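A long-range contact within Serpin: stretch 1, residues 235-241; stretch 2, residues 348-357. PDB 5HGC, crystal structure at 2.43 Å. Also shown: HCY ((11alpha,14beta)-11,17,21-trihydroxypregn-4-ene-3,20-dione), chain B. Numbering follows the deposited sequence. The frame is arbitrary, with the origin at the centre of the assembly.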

# COMPACT_ATOMS: atom_id res chain seq x y z
N ALA A 235 -4.12 2.56 -12.00
CA ALA A 235 -2.96 1.66 -11.89
C ALA A 235 -1.87 1.97 -12.93
O ALA A 235 -2.17 2.03 -14.12
CB ALA A 235 -3.41 0.23 -11.99
N PHE A 236 -0.64 2.23 -12.48
CA PHE A 236 0.58 2.33 -13.37
C PHE A 236 1.27 0.99 -13.41
O PHE A 236 1.62 0.45 -12.36
CB PHE A 236 1.60 3.33 -12.84
CG PHE A 236 1.20 4.77 -13.02
CD1 PHE A 236 -0.02 5.28 -12.43
CD2 PHE A 236 2.03 5.66 -13.73
CE1 PHE A 236 -0.39 6.63 -12.58
CE2 PHE A 236 1.66 7.01 -13.88
CZ PHE A 236 0.46 7.50 -13.29
N LEU A 237 1.43 0.42 -14.62
CA LEU A 237 2.00 -0.91 -14.78
C LEU A 237 3.33 -0.66 -15.45
O LEU A 237 3.36 -0.09 -16.56
CB LEU A 237 1.10 -1.76 -15.65
CG LEU A 237 -0.39 -1.55 -15.39
CD1 LEU A 237 -1.24 -2.24 -16.47
CD2 LEU A 237 -0.76 -2.05 -13.99
N VAL A 238 4.41 -1.04 -14.78
CA VAL A 238 5.76 -0.65 -15.18
C VAL A 238 6.54 -1.90 -15.50
O VAL A 238 6.77 -2.75 -14.63
CB VAL A 238 6.48 0.12 -14.07
CG1 VAL A 238 7.86 0.60 -14.55
CG2 VAL A 238 5.62 1.26 -13.61
N LEU A 239 6.93 -2.00 -16.76
CA LEU A 239 7.61 -3.18 -17.32
C LEU A 239 9.03 -2.73 -17.62
O LEU A 239 9.22 -2.04 -18.61
CB LEU A 239 6.93 -3.62 -18.60
CG LEU A 239 7.38 -4.93 -19.20
CD1 LEU A 239 7.18 -6.07 -18.21
CD2 LEU A 239 6.57 -5.20 -20.45
N PRO A 240 10.01 -3.05 -16.72
CA PRO A 240 11.39 -2.76 -17.09
C PRO A 240 11.92 -3.84 -18.05
O PRO A 240 11.46 -5.02 -18.00
CB PRO A 240 12.13 -2.81 -15.74
CG PRO A 240 11.39 -3.88 -14.99
CD PRO A 240 9.93 -3.71 -15.40
N ALA A 241 12.84 -3.41 -18.94
CA ALA A 241 13.64 -4.33 -19.78
C ALA A 241 14.40 -5.37 -18.92
O ALA A 241 14.87 -5.02 -17.80
CB ALA A 241 14.63 -3.51 -20.58
N THR A 348 2.19 -4.07 -29.49
CA THR A 348 1.74 -5.06 -28.52
C THR A 348 2.62 -4.88 -27.29
O THR A 348 3.84 -4.85 -27.44
CB THR A 348 1.93 -6.47 -29.08
OG1 THR A 348 1.15 -6.61 -30.25
CG2 THR A 348 1.49 -7.56 -28.11
N ILE A 349 2.02 -4.73 -26.11
CA ILE A 349 2.77 -4.73 -24.83
C ILE A 349 2.29 -5.93 -24.02
O ILE A 349 1.09 -6.12 -23.81
CB ILE A 349 2.54 -3.46 -23.97
CG1 ILE A 349 2.78 -2.16 -24.78
CG2 ILE A 349 3.37 -3.48 -22.67
CD1 ILE A 349 4.16 -2.00 -25.39
N GLU A 350 3.24 -6.75 -23.58
CA GLU A 350 2.91 -7.97 -22.87
C GLU A 350 3.63 -8.04 -21.52
O GLU A 350 4.84 -8.11 -21.47
CB GLU A 350 3.19 -9.18 -23.74
CG GLU A 350 3.00 -10.47 -22.96
CD GLU A 350 2.97 -11.71 -23.82
OE1 GLU A 350 3.67 -11.74 -24.87
OE2 GLU A 350 2.24 -12.65 -23.40
N PHE A 351 2.89 -8.00 -20.42
CA PHE A 351 3.55 -8.03 -19.11
C PHE A 351 3.81 -9.49 -18.79
O PHE A 351 2.98 -10.19 -18.21
CB PHE A 351 2.66 -7.35 -18.07
CG PHE A 351 2.74 -5.86 -18.13
CD1 PHE A 351 2.03 -5.14 -19.13
CD2 PHE A 351 3.54 -5.16 -17.22
CE1 PHE A 351 2.13 -3.75 -19.22
CE2 PHE A 351 3.62 -3.77 -17.30
CZ PHE A 351 2.94 -3.06 -18.30
N SER A 352 4.93 -9.99 -19.26
CA SER A 352 5.15 -11.41 -19.17
C SER A 352 6.51 -11.65 -18.56
O SER A 352 7.03 -12.75 -18.59
CB SER A 352 5.00 -12.07 -20.54
OG SER A 352 6.06 -11.62 -21.36
N HIS A 353 7.11 -10.61 -18.05
CA HIS A 353 8.26 -10.77 -17.21
C HIS A 353 8.09 -9.80 -15.98
O HIS A 353 7.07 -9.08 -15.91
CB HIS A 353 9.54 -10.67 -18.04
CG HIS A 353 9.76 -9.34 -18.66
ND1 HIS A 353 9.29 -9.02 -19.92
CD2 HIS A 353 10.38 -8.23 -18.19
CE1 HIS A 353 9.62 -7.77 -20.21
NE2 HIS A 353 10.29 -7.27 -19.18
N PRO A 354 9.01 -9.80 -15.00
CA PRO A 354 8.67 -9.03 -13.80
C PRO A 354 8.42 -7.54 -14.04
O PRO A 354 9.10 -6.91 -14.87
CB PRO A 354 9.92 -9.22 -12.91
CG PRO A 354 10.47 -10.52 -13.35
CD PRO A 354 10.32 -10.44 -14.84
N PHE A 355 7.45 -7.00 -13.28
CA PHE A 355 6.95 -5.62 -13.43
C PHE A 355 6.49 -5.03 -12.11
O PHE A 355 6.21 -5.76 -11.17
CB PHE A 355 5.78 -5.64 -14.40
CG PHE A 355 4.60 -6.45 -13.93
CD1 PHE A 355 4.54 -7.84 -14.14
CD2 PHE A 355 3.49 -5.80 -13.29
CE1 PHE A 355 3.46 -8.59 -13.70
CE2 PHE A 355 2.38 -6.54 -12.91
CZ PHE A 355 2.37 -7.93 -13.11
N LEU A 356 6.39 -3.71 -12.04
CA LEU A 356 5.77 -3.04 -10.94
C LEU A 356 4.31 -2.76 -11.23
O LEU A 356 3.94 -2.49 -12.41
CB LEU A 356 6.46 -1.73 -10.65
CG LEU A 356 7.98 -1.77 -10.49
CD1 LEU A 356 8.45 -0.42 -9.98
CD2 LEU A 356 8.40 -2.87 -9.54
N MET A 357 3.49 -2.84 -10.18
CA MET A 357 2.13 -2.31 -10.23
C MET A 357 1.92 -1.25 -9.10
O MET A 357 2.09 -1.55 -7.88
CB MET A 357 1.12 -3.42 -10.16
CG MET A 357 -0.28 -2.87 -10.23
SD MET A 357 -1.38 -4.26 -10.45
CE MET A 357 -2.96 -3.55 -10.92
C1 HCY B . 3.12 14.37 -8.06
C2 HCY B . 4.20 14.99 -7.18
C3 HCY B . 4.02 14.62 -5.72
C4 HCY B . 3.11 13.52 -5.33
C5 HCY B . 2.71 12.63 -6.25
C6 HCY B . 2.20 11.28 -5.79
C7 HCY B . 0.88 10.93 -6.52
C8 HCY B . 0.85 11.23 -8.02
C9 HCY B . 1.35 12.66 -8.29
C10 HCY B . 2.77 12.92 -7.74
C12 HCY B . -0.30 12.83 -10.35
C11 HCY B . 1.08 13.18 -9.75
C13 HCY B . -0.70 11.35 -10.07
C14 HCY B . -0.55 11.09 -8.57
C15 HCY B . -1.39 9.87 -8.30
C16 HCY B . -2.55 9.95 -9.27
C17 HCY B . -2.21 11.06 -10.29
C18 HCY B . 0.11 10.32 -10.91
C19 HCY B . 3.87 12.00 -8.30
C20 HCY B . -2.61 10.72 -11.71
C21 HCY B . -3.08 11.80 -12.66
O1 HCY B . 4.68 15.20 -4.88
O2 HCY B . 2.09 12.55 -10.53
O3 HCY B . -3.00 12.23 -10.00
O4 HCY B . -2.57 9.56 -12.11
O5 HCY B . -2.50 11.42 -13.91

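Segments far apart in sequence are often joined by a short piece of β-sheet whose backbone bonds define the register and whose side chains pack around it. The pairing of residues 235-241 with 348-357 in this serpin illustrates the principle, with any two touching residues at least 110 positions apart in sequence.

The backbone hydrogen bonds come first. Strands 235-240 and 355-357 run antiparallel, their directions 167° apart, and Val238 and Leu356 form the hydrogen-bonded pair. Val238 N donates to Leu356 O at 2.8 Å, nearly straight at 172°, and Leu356 N returns a bond to Val238 O, also at 2.8 Å but more bent, at 149°. Leu237 and Met357 form the neighbouring non-hydrogen-bonded pair. Around it the carbonyls meet CA-H groups, as antiparallel geometry favours: Leu237 CA lies 3.4 Å from Leu356 O, and Met357 CA lies 3.5 Å from Phe236 O.

A third hydrogen bond involves a side chain. Beyond the short ladder, His353 takes up the p rotamer, and its ring end comes nearer to the first stretch, where His353 NE2 donates to Pro240 O at 2.8 Å. The acceptor sits at the ring edge, near its plane, as an in-plane N-H requires. The His353 ring also offers a face to Leu239, whose CD1 lies 3.7 Å from the His353 ring centroid and 20° off the normal, a CH-π contact. One imidazole thus serves a polar partner at its edge and an apolar one over its face.

Apolar packing follows the alternation of the strands. Val238 and Leu356 share one face of the sheet, with Val238 CB 3.9 Å from Leu356 CB. Leu237 and Met357 share the other, where Leu237 CD2 approaches Met357 CG to 3.9 Å; the extended, all-t Met357 side chain reaches on to Ala235, with Met357 CE 4.0 Å from Ala235 CB. Phe351 also packs against Leu237, with Phe351 CZ 3.5 Å from Leu237 CB, while Leu237 O and Val238 N lie at the edge of its ring and Leu239 CD2 lies over one face.

Leu239 has the largest area covered by the opposing stretch, 112 Å² of its surface. Leu239 CB is 3.6 Å from Phe351 CE2, Leu239 CD2 is 3.5 Å from Glu350 O, and Leu239 CD1 is 4.1 Å from Phe355 CB. Here a single leucine touches residues before, within and after the loop that leads into the paired strand, so packing extends the contact well past the two bridges.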